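Local atomic coordinates of WbmS, polysaccharide deacetylase involved in O-antigen biosynthesis (PDB entry 3HFT), a protein that probably removes acetyl groups from a polysaccharide or its sugar units during O-antigen biosynthesis in Bordetella bronchiseptica, as a zinc-binding member of the polysaccharide deacetylase family. Residues D18-D26 against A63-A71; F51-L59 against F207-N215. All coordinates share one frame; numbering follows the deposited sequence.

Contact 1. Residues D18-D26 against A63-A71; sequences DNKFARISD and AGVCATWFA. With EDO (1,2-ethanediol), chain H.
Val65 sets CG2 over one face of the Phe21 ring, while its CG1 lies 3.6 Å from Phe21 CD2 at the rim. The ring is placed there by a chi1 of -67°, CG opposite the carbonyl carbon, and Leu252 of helix 245-256 also packs on it. At the ring edge sits a 1,2-ethanediol, probably from the crystallisation liquor. Cys66 comes next, its CB 3.6 Å from Ala22 C. Its amide does not reach segment 18-26 directly: Cys66 N donates to water 1, which donates to Phe21 O, and water 3 lies 2.8 Å from both Cys66 O and Ala22 O. The methylene CG of Arg23 lies 3.8 Å from Cys66 CB, while its guanidinium turns back to its own segment, where Arg23 NH2 and Asp26 OD1 form a salt bridge at 2.7 Å. Ala67 turns its methyl away, its backbone bonded to Leu86 and Glu88, at the start of the neighbouring strand 87-91. Thr68 supplies the direct bond, Ile24 N to Thr68 OG1 at 3.0 Å and almost straight (171°). The same hydroxyl donates to water 2, which in turn donates a hydrogen bond to Ala22 O. A water-mediated seam thus replaces a backbone ladder here, the loop's direct backbone bonds going to Ile39 of strand 39-44, and the threonine hydroxyl both accepts and donates, which should hold its rotation.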
ATOM      1  N   ASP A  18       8.617  14.265 -25.885  1.00 56.94           N
ATOM      2  CA  ASP A  18       8.296  15.651 -25.539  1.00 56.10           C
ATOM      3  C   ASP A  18       6.888  15.795 -24.906  1.00 55.67           C
ATOM      4  O   ASP A  18       6.624  16.792 -24.226  1.00 54.36           O
ATOM      5  CB  ASP A  18       8.454  16.540 -26.778  1.00 56.49           C
ATOM      6  CG  ASP A  18       9.802  16.332 -27.481  1.00 59.64           C
ATOM      7  OD1 ASP A  18      10.118  15.177 -27.870  1.00 59.84           O
ATOM      8  OD2 ASP A  18      10.540  17.324 -27.648  1.00 62.52           O
ATOM      9  N   ASN A  19       6.003  14.810 -25.159  1.00 54.21           N
ATOM     10  CA  ASN A  19       4.694  14.670 -24.479  1.00 50.74           C
ATOM     11  C   ASN A  19       4.975  14.005 -23.158  1.00 43.11           C
ATOM     12  O   ASN A  19       4.637  12.830 -22.928  1.00 40.95           O
ATOM     13  CB  ASN A  19       3.721  13.785 -25.266  1.00 52.71           C
ATOM     14  N   LYS A  20       5.597  14.754 -22.270  1.00 42.26           N
ATOM     15  CA  LYS A  20       6.016  14.172 -21.015  1.00 41.66           C
ATOM     16  C   LYS A  20       4.858  13.884 -20.067  1.00 37.08           C
ATOM     17  O   LYS A  20       4.926  12.966 -19.269  1.00 36.73           O
ATOM     18  CB  LYS A  20       7.029  15.087 -20.337  1.00 46.68           C
ATOM     19  CG  LYS A  20       8.221  14.322 -19.822  1.00 52.88           C
ATOM     20  CD  LYS A  20       9.154  15.236 -19.085  1.00 60.63           C
ATOM     21  CE  LYS A  20      10.570  14.732 -19.152  1.00 61.32           C
ATOM     22  NZ  LYS A  20      11.149  15.074 -20.466  1.00 69.56           N
ATOM     23  N   PHE A  21       3.812  14.698 -20.138  1.00 34.05           N
ATOM     24  CA  PHE A  21       2.705  14.652 -19.198  1.00 33.47           C
ATOM     25  C   PHE A  21       1.585  13.775 -19.742  1.00 36.76           C
ATOM     26  O   PHE A  21       1.180  13.904 -20.915  1.00 35.86           O
ATOM     27  CB  PHE A  21       2.170  16.046 -18.912  1.00 35.89           C
ATOM     28  CG  PHE A  21       3.130  16.928 -18.156  1.00 34.42           C
ATOM     29  CD1 PHE A  21       3.215  16.867 -16.775  1.00 34.25           C
ATOM     30  CD2 PHE A  21       3.947  17.829 -18.824  1.00 41.35           C
ATOM     31  CE1 PHE A  21       4.086  17.685 -16.079  1.00 34.79           C
ATOM     32  CE2 PHE A  21       4.820  18.659 -18.125  1.00 36.28           C
ATOM     33  CZ  PHE A  21       4.890  18.592 -16.748  1.00 35.33           C
ATOM     34  N   ALA A  22       1.064  12.907 -18.890  1.00 31.40           N
ATOM     35  CA  ALA A  22       0.032  11.989 -19.308  1.00 31.22           C
ATOM     36  C   ALA A  22      -1.063  11.854 -18.246  1.00 32.69           C
ATOM     37  O   ALA A  22      -0.949  12.379 -17.139  1.00 33.58           O
ATOM     38  CB  ALA A  22       0.673  10.631 -19.619  1.00 34.29           C
ATOM     39  N   ARG A  23      -2.151  11.196 -18.644  1.00 33.39           N
ATOM     40  CA  ARG A  23      -3.239  10.841 -17.760  1.00 31.13           C
ATOM     41  C   ARG A  23      -3.017   9.433 -17.209  1.00 32.51           C
ATOM     42  O   ARG A  23      -2.401   8.596 -17.861  1.00 32.15           O
ATOM     43  CB  ARG A  23      -4.538  10.856 -18.550  1.00 32.60           C
ATOM     44  CG  ARG A  23      -4.807  12.203 -19.187  1.00 36.10           C
ATOM     45  CD  ARG A  23      -5.941  12.094 -20.152  1.00 41.84           C
ATOM     46  NE  ARG A  23      -5.609  11.202 -21.239  1.00 46.76           N
ATOM     47  CZ  ARG A  23      -5.528  11.534 -22.517  1.00 51.01           C
ATOM     48  NH1 ARG A  23      -5.775  12.763 -22.937  1.00 55.40           N
ATOM     49  NH2 ARG A  23      -5.219  10.604 -23.391  1.00 48.30           N
ATOM     50  N   ILE A  24      -3.529   9.151 -16.019  1.00 33.46           N
ATOM     51  CA  ILE A  24      -3.376   7.791 -15.476  1.00 31.84           C
ATOM     52  C   ILE A  24      -3.912   6.732 -16.457  1.00 32.84           C
ATOM     53  O   ILE A  24      -3.265   5.701 -16.662  1.00 33.04           O
ATOM     54  CB  ILE A  24      -4.029   7.662 -14.051  1.00 33.37           C
ATOM     55  CG1 ILE A  24      -3.300   8.556 -13.021  1.00 35.34           C
ATOM     56  CG2 ILE A  24      -4.115   6.192 -13.586  1.00 34.44           C
ATOM     57  CD1 ILE A  24      -1.895   8.044 -12.559  1.00 31.61           C
ATOM     58  N   SER A  25      -5.053   6.981 -17.116  1.00 31.21           N
ATOM     59  CA  SER A  25      -5.595   5.976 -18.041  1.00 33.28           C
ATOM     60  C   SER A  25      -4.783   5.800 -19.319  1.00 34.18           C
ATOM     61  O   SER A  25      -5.110   4.933 -20.147  1.00 35.87           O
ATOM     62  CB  SER A  25      -7.030   6.319 -18.415  1.00 33.44           C
ATOM     63  OG  SER A  25      -7.102   7.648 -18.881  1.00 37.03           O
ATOM     64  N   ASP A  26      -3.715   6.576 -19.491  1.00 34.30           N
ATOM     65  CA  ASP A  26      -2.825   6.386 -20.640  1.00 33.79           C
ATOM     66  C   ASP A  26      -1.834   5.244 -20.377  1.00 34.10           C
ATOM     67  O   ASP A  26      -1.184   4.781 -21.301  1.00 34.58           O
ATOM     68  CB  ASP A  26      -2.046   7.666 -20.961  1.00 32.14           C
ATOM     69  CG  ASP A  26      -2.921   8.796 -21.458  1.00 33.05           C
ATOM     70  OD1 ASP A  26      -3.875   8.552 -22.210  1.00 32.40           O
ATOM     71  OD2 ASP A  26      -2.619   9.963 -21.130  1.00 31.92           O
ATOM     72  N   ALA A  63      -0.986  25.737 -18.737  1.00 35.19           N
ATOM     73  CA  ALA A  63       0.196  24.995 -19.158  1.00 35.16           C
ATOM     74  C   ALA A  63      -0.113  24.126 -20.359  1.00 36.70           C
ATOM     75  O   ALA A  63       0.779  23.741 -21.103  1.00 38.52           O
ATOM     76  CB  ALA A  63       0.709  24.130 -17.986  1.00 33.59           C
ATOM     77  N   GLY A  64      -1.381  23.784 -20.533  1.00 37.25           N
ATOM     78  CA  GLY A  64      -1.807  22.957 -21.644  1.00 35.49           C
ATOM     79  C   GLY A  64      -1.393  21.502 -21.566  1.00 36.62           C
ATOM     80  O   GLY A  64      -1.212  20.869 -22.599  1.00 34.09           O
ATOM     81  N   VAL A  65      -1.255  20.970 -20.351  1.00 36.27           N
ATOM     82  CA  VAL A  65      -0.818  19.576 -20.133  1.00 35.49           C
ATOM     83  C   VAL A  65      -1.970  18.677 -19.640  1.00 35.32           C
ATOM     84  O   VAL A  65      -3.017  19.164 -19.174  1.00 34.89           O
ATOM     85  CB  VAL A  65       0.352  19.518 -19.081  1.00 34.72           C
ATOM     86  CG1 VAL A  65       1.492  20.447 -19.488  1.00 36.56           C
ATOM     87  CG2 VAL A  65      -0.126  19.911 -17.651  1.00 35.56           C
ATOM     88  N   CYS A  66      -1.758  17.370 -19.760  1.00 33.66           N
ATOM     89  CA  CYS A  66      -2.661  16.349 -19.225  1.00 34.38           C
ATOM     90  C   CYS A  66      -2.627  16.342 -17.705  1.00 34.55           C
ATOM     91  O   CYS A  66      -1.637  16.737 -17.092  1.00 33.91           O
ATOM     92  CB  CYS A  66      -2.230  14.947 -19.680  1.00 35.63           C
ATOM     93  SG  CYS A  66      -2.578  14.583 -21.394  1.00 39.32           S
ATOM     94  N   ALA A  67      -3.709  15.860 -17.097  1.00 33.14           N
ATOM     95  CA  ALA A  67      -3.769  15.706 -15.659  1.00 32.63           C
ATOM     96  C   ALA A  67      -4.952  14.810 -15.290  1.00 35.90           C
ATOM     97  O   ALA A  67      -5.883  14.644 -16.077  1.00 31.56           O
ATOM     98  CB  ALA A  67      -3.843  17.084 -14.946  1.00 32.10           C
ATOM     99  N   THR A  68      -4.881  14.196 -14.116  1.00 33.57           N
ATOM    100  CA  THR A  68      -5.954  13.335 -13.624  1.00 33.64           C
ATOM    101  C   THR A  68      -6.461  13.926 -12.308  1.00 33.18           C
ATOM    102  O   THR A  68      -5.667  14.337 -11.478  1.00 33.80           O
ATOM    103  CB  THR A  68      -5.448  11.932 -13.405  1.00 33.27           C
ATOM    104  OG1 THR A  68      -4.818  11.477 -14.610  1.00 34.25           O
ATOM    105  CG2 THR A  68      -6.594  11.007 -13.015  1.00 35.26           C
ATOM    106  N   TRP A  69      -7.781  13.945 -12.123  1.00 33.09           N
ATOM    107  CA  TRP A  69      -8.415  14.664 -10.997  1.00 32.37           C
ATOM    108  C   TRP A  69      -9.275  13.691 -10.247  1.00 33.58           C
ATOM    109  O   TRP A  69     -10.169  13.073 -10.847  1.00 34.16           O
ATOM    110  CB  TRP A  69      -9.304  15.821 -11.531  1.00 30.54           C
ATOM    111  CG  TRP A  69      -8.528  16.803 -12.384  1.00 30.91           C
ATOM    112  CD1 TRP A  69      -8.122  16.609 -13.661  1.00 30.49           C
ATOM    113  CD2 TRP A  69      -8.002  18.077 -11.990  1.00 29.93           C
ATOM    114  NE1 TRP A  69      -7.434  17.691 -14.116  1.00 32.57           N
ATOM    115  CE2 TRP A  69      -7.333  18.609 -13.106  1.00 32.15           C
ATOM    116  CE3 TRP A  69      -8.091  18.846 -10.829  1.00 30.76           C
ATOM    117  CZ2 TRP A  69      -6.684  19.841 -13.077  1.00 31.71           C
ATOM    118  CZ3 TRP A  69      -7.446  20.080 -10.792  1.00 30.26           C
ATOM    119  CH2 TRP A  69      -6.767  20.573 -11.925  1.00 35.73           C
ATOM    120  N   PHE A  70      -9.035  13.539  -8.952  1.00 31.51           N
ATOM    121  CA  PHE A  70      -9.832  12.597  -8.163  1.00 32.24           C
ATOM    122  C   PHE A  70     -10.919  13.340  -7.380  1.00 32.71           C
ATOM    123  O   PHE A  70     -10.623  14.115  -6.481  1.00 31.49           O
ATOM    124  CB  PHE A  70      -8.931  11.746  -7.279  1.00 32.30           C
ATOM    125  CG  PHE A  70      -8.023  10.851  -8.048  1.00 31.55           C
ATOM    126  CD1 PHE A  70      -8.515   9.718  -8.701  1.00 34.48           C
ATOM    127  CD2 PHE A  70      -6.665  11.092  -8.091  1.00 36.40           C
ATOM    128  CE1 PHE A  70      -7.669   8.903  -9.382  1.00 32.55           C
ATOM    129  CE2 PHE A  70      -5.832  10.249  -8.777  1.00 35.32           C
ATOM    130  CZ  PHE A  70      -6.337   9.169  -9.437  1.00 35.24           C
ATOM    131  N   ALA A  71     -12.179  13.110  -7.770  1.00 31.64           N
ATOM    132  CA  ALA A  71     -13.309  13.896  -7.240  1.00 31.63           C
ATOM    133  C   ALA A  71     -13.817  13.393  -5.899  1.00 34.29           C
ATOM    134  O   ALA A  71     -13.980  12.173  -5.679  1.00 33.02           O
ATOM    135  CB  ALA A  71     -14.476  13.905  -8.261  1.00 31.04           C
TER
HETATM  136  C1  EDO H 263       3.336  17.182 -22.106  1.00 44.98           C
HETATM  137  O1  EDO H 263       2.535  16.260 -22.834  1.00 59.28           O
HETATM  138  C2  EDO H 263       4.188  18.117 -22.950  1.00 59.02           C
HETATM  139  O2  EDO H 263       5.549  18.041 -22.459  1.00 61.69           O
HETATM  140  O   HOH W   1       0.105  16.585 -21.862  1.00 39.65           O
HETATM  141  O   HOH W   2      -2.200  12.281 -14.658  1.00 27.97           O
HETATM  142  O   HOH W   3       0.108  14.799 -16.161  1.00 31.76           O

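Contact 2. Residues F51-L59 against F207-N215; sequences FVLQDTIDL and FHPIHVYMN. With EDO (1,2-ethanediol), chain D; EDO (1,2-ethanediol), chain F.
Phe51 and Tyr213 form a T-shaped pair, the edge of the phenylalanine directed at the tyrosine face, with centroids 5.4 Å apart and planes at 89°. The CG of Phe51 lies between its own backbone N and carbonyl carbon (chi1 73°), which brings CE2 to 3.8 Å from Tyr213 CZ. Val52 CG2 sits over a face of the tyrosine ring, toward the rim, and Asp55 CB reaches its edge, 3.6 Å from Tyr213 CD1. The apolar contacts centre on Pro209: Val52 CG1 lies 3.8 Å from Pro209 CB, and the Leu53 side chain lies beside the proline ring, pointing the same way. The Leu59 and Val212 side chains cross, CD2 to CG1 3.6 Å. In the central parallel sheet, strands 39-44 and 203-207 are neighbours, and the helices that follow them pack here, consistent with the NodB-like beta/alpha fold of polysaccharide deacetylases; the axes of 51-59 and 209-214 make 76° and approach to 8.5 Å. A Schellman motif at Asn215 ends the shorter helix. No hydrogen bond links the two segments. Thr56 OG1 rests 3.2 Å from Pro209 CA, and Arg246 engages the Asp55 carboxylate in a salt bridge. At the N-cap, His208 NE2 donates to O2 of a 1,2-ethanediol at 2.6 Å, while its ND1 bonds Asp179.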
ATOM      1  N   PHE A  51     -13.783  28.135  -5.802  1.00 34.03           N
ATOM      2  CA  PHE A  51     -12.808  29.145  -6.243  1.00 31.67           C
ATOM      3  C   PHE A  51     -11.387  28.585  -6.145  1.00 31.68           C
ATOM      4  O   PHE A  51     -10.522  28.880  -6.975  1.00 33.05           O
ATOM      5  CB  PHE A  51     -12.952  30.484  -5.481  1.00 31.82           C
ATOM      6  CG  PHE A  51     -12.465  30.453  -4.058  1.00 30.17           C
ATOM      7  CD1 PHE A  51     -13.306  30.052  -3.029  1.00 33.89           C
ATOM      8  CD2 PHE A  51     -11.198  30.925  -3.732  1.00 35.02           C
ATOM      9  CE1 PHE A  51     -12.872  30.038  -1.715  1.00 35.10           C
ATOM     10  CE2 PHE A  51     -10.758  30.939  -2.418  1.00 32.60           C
ATOM     11  CZ  PHE A  51     -11.588  30.485  -1.405  1.00 32.62           C
ATOM     12  N   VAL A  52     -11.164  27.738  -5.147  1.00 31.88           N
ATOM     13  CA  VAL A  52      -9.879  27.067  -4.969  1.00 31.51           C
ATOM     14  C   VAL A  52      -9.649  26.043  -6.087  1.00 32.41           C
ATOM     15  O   VAL A  52      -8.581  26.011  -6.680  1.00 32.84           O
ATOM     16  CB  VAL A  52      -9.790  26.409  -3.578  1.00 28.31           C
ATOM     17  CG1 VAL A  52      -8.536  25.495  -3.450  1.00 31.00           C
ATOM     18  CG2 VAL A  52      -9.819  27.481  -2.483  1.00 32.34           C
ATOM     19  N   LEU A  53     -10.650  25.211  -6.380  1.00 32.61           N
ATOM     20  CA  LEU A  53     -10.500  24.209  -7.443  1.00 31.41           C
ATOM     21  C   LEU A  53     -10.326  24.918  -8.780  1.00 31.94           C
ATOM     22  O   LEU A  53      -9.462  24.543  -9.575  1.00 33.34           O
ATOM     23  CB  LEU A  53     -11.705  23.246  -7.466  1.00 30.79           C
ATOM     24  CG  LEU A  53     -11.738  22.212  -8.597  1.00 33.61           C
ATOM     25  CD1 LEU A  53     -10.460  21.377  -8.639  1.00 30.40           C
ATOM     26  CD2 LEU A  53     -12.958  21.320  -8.425  1.00 32.57           C
ATOM     27  N   GLN A  54     -11.098  25.984  -9.009  1.00 32.97           N
ATOM     28  CA  GLN A  54     -10.971  26.726 -10.265  1.00 33.41           C
ATOM     29  C   GLN A  54      -9.568  27.268 -10.493  1.00 31.04           C
ATOM     30  O   GLN A  54      -9.071  27.273 -11.611  1.00 32.07           O
ATOM     31  CB  GLN A  54     -11.955  27.882 -10.359  1.00 35.34           C
ATOM     32  CG  GLN A  54     -11.938  28.528 -11.771  1.00 41.27           C
ATOM     33  CD  GLN A  54     -12.456  27.583 -12.840  1.00 39.86           C
ATOM     34  OE1 GLN A  54     -13.577  27.112 -12.734  1.00 49.45           O
ATOM     35  NE2 GLN A  54     -11.645  27.288 -13.858  1.00 41.92           N
ATOM     36  N   ASP A  55      -8.919  27.727  -9.434  1.00 33.82           N
ATOM     37  CA  ASP A  55      -7.572  28.269  -9.551  1.00 33.11           C
ATOM     38  C   ASP A  55      -6.597  27.198  -9.981  1.00 33.63           C
ATOM     39  O   ASP A  55      -5.718  27.440 -10.821  1.00 34.16           O
ATOM     40  CB  ASP A  55      -7.132  28.862  -8.206  1.00 33.29           C
ATOM     41  CG  ASP A  55      -5.623  29.154  -8.154  1.00 37.68           C
ATOM     42  OD1 ASP A  55      -5.202  30.184  -8.695  1.00 40.05           O
ATOM     43  OD2 ASP A  55      -4.866  28.354  -7.585  1.00 41.84           O
ATOM     44  N   THR A  56      -6.738  25.996  -9.412  1.00 34.36           N
ATOM     45  CA  THR A  56      -5.871  24.897  -9.812  1.00 33.84           C
ATOM     46  C   THR A  56      -6.132  24.502 -11.264  1.00 33.66           C
ATOM     47  O   THR A  56      -5.195  24.340 -12.019  1.00 33.04           O
ATOM     48  CB  THR A  56      -5.985  23.689  -8.881  1.00 35.81           C
ATOM     49  OG1 THR A  56      -5.678  24.074  -7.537  1.00 40.49           O
ATOM     50  CG2 THR A  56      -4.969  22.627  -9.293  1.00 34.05           C
ATOM     51  N   ILE A  57      -7.394  24.318 -11.646  1.00 33.92           N
ATOM     52  CA  ILE A  57      -7.759  24.055 -13.057  1.00 34.46           C
ATOM     53  C   ILE A  57      -7.145  25.102 -14.003  1.00 34.42           C
ATOM     54  O   ILE A  57      -6.546  24.762 -15.028  1.00 34.23           O
ATOM     55  CB  ILE A  57      -9.307  24.013 -13.249  1.00 35.74           C
ATOM     56  CG1 ILE A  57      -9.908  22.760 -12.595  1.00 33.12           C
ATOM     57  CG2 ILE A  57      -9.688  23.985 -14.738  1.00 33.56           C
ATOM     58  CD1 ILE A  57     -11.414  22.787 -12.472  1.00 33.95           C
ATOM     59  N   ASP A  58      -7.284  26.377 -13.662  1.00 34.15           N
ATOM     60  CA  ASP A  58      -6.732  27.444 -14.510  1.00 35.29           C
ATOM     61  C   ASP A  58      -5.217  27.344 -14.699  1.00 33.58           C
ATOM     62  O   ASP A  58      -4.701  27.523 -15.795  1.00 32.76           O
ATOM     63  CB  ASP A  58      -7.092  28.805 -13.944  1.00 37.36           C
ATOM     64  CG  ASP A  58      -8.578  29.111 -14.049  1.00 39.58           C
ATOM     65  OD1 ASP A  58      -9.289  28.473 -14.866  1.00 36.88           O
ATOM     66  OD2 ASP A  58      -9.018  29.994 -13.288  1.00 41.41           O
ATOM     67  N   LEU A  59      -4.516  26.988 -13.637  1.00 35.76           N
ATOM     68  CA  LEU A  59      -3.077  26.846 -13.667  1.00 37.03           C
ATOM     69  C   LEU A  59      -2.638  25.711 -14.602  1.00 36.54           C
ATOM     70  O   LEU A  59      -1.746  25.888 -15.453  1.00 35.68           O
ATOM     71  CB  LEU A  59      -2.600  26.621 -12.229  1.00 37.87           C
ATOM     72  CG  LEU A  59      -1.268  27.188 -11.793  1.00 44.21           C
ATOM     73  CD1 LEU A  59      -1.199  28.667 -12.104  1.00 45.26           C
ATOM     74  CD2 LEU A  59      -1.045  26.941 -10.291  1.00 40.92           C
ATOM     75  N   PHE A 207      -1.105  16.495  -5.913  1.00 32.07           N
ATOM     76  CA  PHE A 207      -1.308  17.855  -5.373  1.00 34.40           C
ATOM     77  C   PHE A 207      -2.749  18.041  -4.896  1.00 33.54           C
ATOM     78  O   PHE A 207      -3.663  17.457  -5.444  1.00 34.75           O
ATOM     79  CB  PHE A 207      -1.054  18.910  -6.438  1.00 35.33           C
ATOM     80  CG  PHE A 207       0.386  19.031  -6.878  1.00 32.30           C
ATOM     81  CD1 PHE A 207       0.887  18.249  -7.897  1.00 32.85           C
ATOM     82  CD2 PHE A 207       1.223  19.980  -6.290  1.00 33.12           C
ATOM     83  CE1 PHE A 207       2.222  18.408  -8.319  1.00 32.59           C
ATOM     84  CE2 PHE A 207       2.545  20.123  -6.688  1.00 35.37           C
ATOM     85  CZ  PHE A 207       3.043  19.324  -7.698  1.00 33.47           C
ATOM     86  N   HIS A 208      -2.926  18.894  -3.903  1.00 33.44           N
ATOM     87  CA  HIS A 208      -4.247  19.318  -3.433  1.00 33.56           C
ATOM     88  C   HIS A 208      -4.460  20.782  -3.819  1.00 32.60           C
ATOM     89  O   HIS A 208      -3.590  21.615  -3.587  1.00 33.11           O
ATOM     90  CB  HIS A 208      -4.368  19.172  -1.919  1.00 33.49           C
ATOM     91  CG  HIS A 208      -4.166  17.771  -1.447  1.00 35.22           C
ATOM     92  ND1 HIS A 208      -2.909  17.245  -1.205  1.00 34.61           N
ATOM     93  CD2 HIS A 208      -5.045  16.769  -1.237  1.00 36.19           C
ATOM     94  CE1 HIS A 208      -3.036  15.978  -0.842  1.00 42.10           C
ATOM     95  NE2 HIS A 208      -4.321  15.658  -0.865  1.00 38.07           N
ATOM     96  N   PRO A 209      -5.621  21.084  -4.413  1.00 32.05           N
ATOM     97  CA  PRO A 209      -5.996  22.446  -4.765  1.00 31.87           C
ATOM     98  C   PRO A 209      -5.771  23.448  -3.638  1.00 32.37           C
ATOM     99  O   PRO A 209      -5.215  24.521  -3.898  1.00 31.50           O
ATOM    100  CB  PRO A 209      -7.466  22.305  -5.139  1.00 33.53           C
ATOM    101  CG  PRO A 209      -7.520  20.975  -5.795  1.00 31.66           C
ATOM    102  CD  PRO A 209      -6.585  20.108  -4.945  1.00 31.20           C
ATOM    103  N   ILE A 210      -6.129  23.071  -2.407  1.00 32.15           N
ATOM    104  CA  ILE A 210      -5.937  23.954  -1.258  1.00 32.48           C
ATOM    105  C   ILE A 210      -4.462  24.324  -1.096  1.00 31.27           C
ATOM    106  O   ILE A 210      -4.139  25.483  -0.828  1.00 32.65           O
ATOM    107  CB  ILE A 210      -6.545  23.385   0.074  1.00 32.67           C
ATOM    108  CG1 ILE A 210      -6.617  24.511   1.120  1.00 34.82           C
ATOM    109  CG2 ILE A 210      -5.765  22.111   0.620  1.00 31.41           C
ATOM    110  CD1 ILE A 210      -7.483  25.778   0.684  1.00 29.68           C
ATOM    111  N   HIS A 211      -3.563  23.376  -1.281  1.00 31.57           N
ATOM    112  CA  HIS A 211      -2.136  23.707  -1.103  1.00 32.75           C
ATOM    113  C   HIS A 211      -1.581  24.467  -2.279  1.00 31.81           C
ATOM    114  O   HIS A 211      -0.700  25.313  -2.124  1.00 31.19           O
ATOM    115  CB  HIS A 211      -1.305  22.465  -0.792  1.00 32.85           C
ATOM    116  CG  HIS A 211      -1.699  21.801   0.482  1.00 33.13           C
ATOM    117  ND1 HIS A 211      -1.872  22.502   1.649  1.00 34.05           N
ATOM    118  CD2 HIS A 211      -2.001  20.514   0.764  1.00 36.62           C
ATOM    119  CE1 HIS A 211      -2.238  21.671   2.607  1.00 37.26           C
ATOM    120  NE2 HIS A 211      -2.315  20.454   2.096  1.00 33.17           N
ATOM    121  N   VAL A 212      -2.090  24.188  -3.473  1.00 34.66           N
ATOM    122  CA  VAL A 212      -1.674  24.976  -4.653  1.00 33.16           C
ATOM    123  C   VAL A 212      -2.169  26.417  -4.458  1.00 31.93           C
ATOM    124  O   VAL A 212      -1.453  27.367  -4.701  1.00 33.38           O
ATOM    125  CB  VAL A 212      -2.198  24.339  -5.977  1.00 33.54           C
ATOM    126  CG1 VAL A 212      -1.882  25.212  -7.210  1.00 31.10           C
ATOM    127  CG2 VAL A 212      -1.594  22.902  -6.141  1.00 30.31           C
ATOM    128  N   TYR A 213      -3.404  26.585  -4.015  1.00 31.62           N
ATOM    129  CA  TYR A 213      -3.940  27.922  -3.784  1.00 30.49           C
ATOM    130  C   TYR A 213      -3.144  28.731  -2.757  1.00 30.58           C
ATOM    131  O   TYR A 213      -2.875  29.906  -2.970  1.00 32.63           O
ATOM    132  CB  TYR A 213      -5.407  27.848  -3.349  1.00 31.43           C
ATOM    133  CG  TYR A 213      -6.100  29.179  -3.468  1.00 32.49           C
ATOM    134  CD1 TYR A 213      -6.696  29.578  -4.674  1.00 32.91           C
ATOM    135  CD2 TYR A 213      -6.123  30.070  -2.409  1.00 31.38           C
ATOM    136  CE1 TYR A 213      -7.318  30.794  -4.798  1.00 31.41           C
ATOM    137  CE2 TYR A 213      -6.716  31.308  -2.551  1.00 31.19           C
ATOM    138  CZ  TYR A 213      -7.316  31.651  -3.746  1.00 33.93           C
ATOM    139  OH  TYR A 213      -7.937  32.858  -3.870  1.00 34.14           O
HETATM  140  N   MSE A 214      -2.791  28.115  -1.639  1.00 30.98           N
HETATM  141  CA  MSE A 214      -2.070  28.823  -0.562  1.00 33.72           C
HETATM  142  C   MSE A 214      -0.557  28.730  -0.699  1.00 31.43           C
HETATM  143  O   MSE A 214       0.157  29.314   0.110  1.00 32.42           O
HETATM  144  CB  MSE A 214      -2.433  28.251   0.819  1.00 33.23           C
HETATM  145  CG  MSE A 214      -3.954  28.234   1.108  1.00 41.67           C
HETATM  146 SE   MSE A 214      -4.265  27.690   2.959  0.75 37.41          SE
HETATM  147  CE  MSE A 214      -3.863  28.962   3.495  1.00 23.92           C
ATOM    148  N   ASN A 215      -0.076  27.984  -1.690  1.00 33.20           N
ATOM    149  CA  ASN A 215       1.369  27.787  -1.889  1.00 31.86           C
ATOM    150  C   ASN A 215       1.993  27.253  -0.621  1.00 33.04           C
ATOM    151  O   ASN A 215       3.078  27.663  -0.200  1.00 32.01           O
ATOM    152  CB  ASN A 215       2.065  29.058  -2.355  1.00 30.86           C
ATOM    153  CG  ASN A 215       3.535  28.832  -2.737  1.00 34.50           C
ATOM    154  OD1 ASN A 215       3.907  27.772  -3.258  1.00 33.21           O
ATOM    155  ND2 ASN A 215       4.368  29.835  -2.484  1.00 30.50           N
TER
HETATM  156  C1  EDO D 259      -4.568  18.111   3.604  1.00 54.81           C
HETATM  157  O1  EDO D 259      -3.149  18.274   3.548  1.00 39.94           O
HETATM  158  C2  EDO D 259      -5.174  18.363   2.220  1.00 61.80           C
HETATM  159  O2  EDO D 259      -6.443  17.699   2.084  1.00 64.92           O
HETATM  160  C1  EDO F 261      -4.698  11.083   0.343  1.00 45.88           C
HETATM  161  O1  EDO F 261      -5.708  11.483   1.294  1.00 36.55           O
HETATM  162  C2  EDO F 261      -4.183  12.346  -0.350  1.00 48.48           C
HETATM  163  O2  EDO F 261      -5.275  13.236  -0.734  1.00 40.66           O

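Helix 50-63 and strand 67-71 follow one another in the chain, so contact 1 and contact 2 lie at consecutive elements, their centres about 16 Å apart. They are joined through Trp69, whose CH2 is 3.8 Å from Thr56 CG2 and whose CZ3 is 3.9 Å from Leu53 CD1. The zinc ion is held by Asp46, His92 and His127. The side chain of Pro209 is about 9 Å from the bound zinc ion, and the side chain of Thr68 is about 13 Å from the bound zinc ion. Contact 2 borders the metal site: His208 touches Asp46, and the ethanediols at His208 and His211 have Asp46, Asp180 and Ser128 among their other partners, possibly marking where substrate binds. Contact 1 brings the N-terminal loop onto the same parallel sheet.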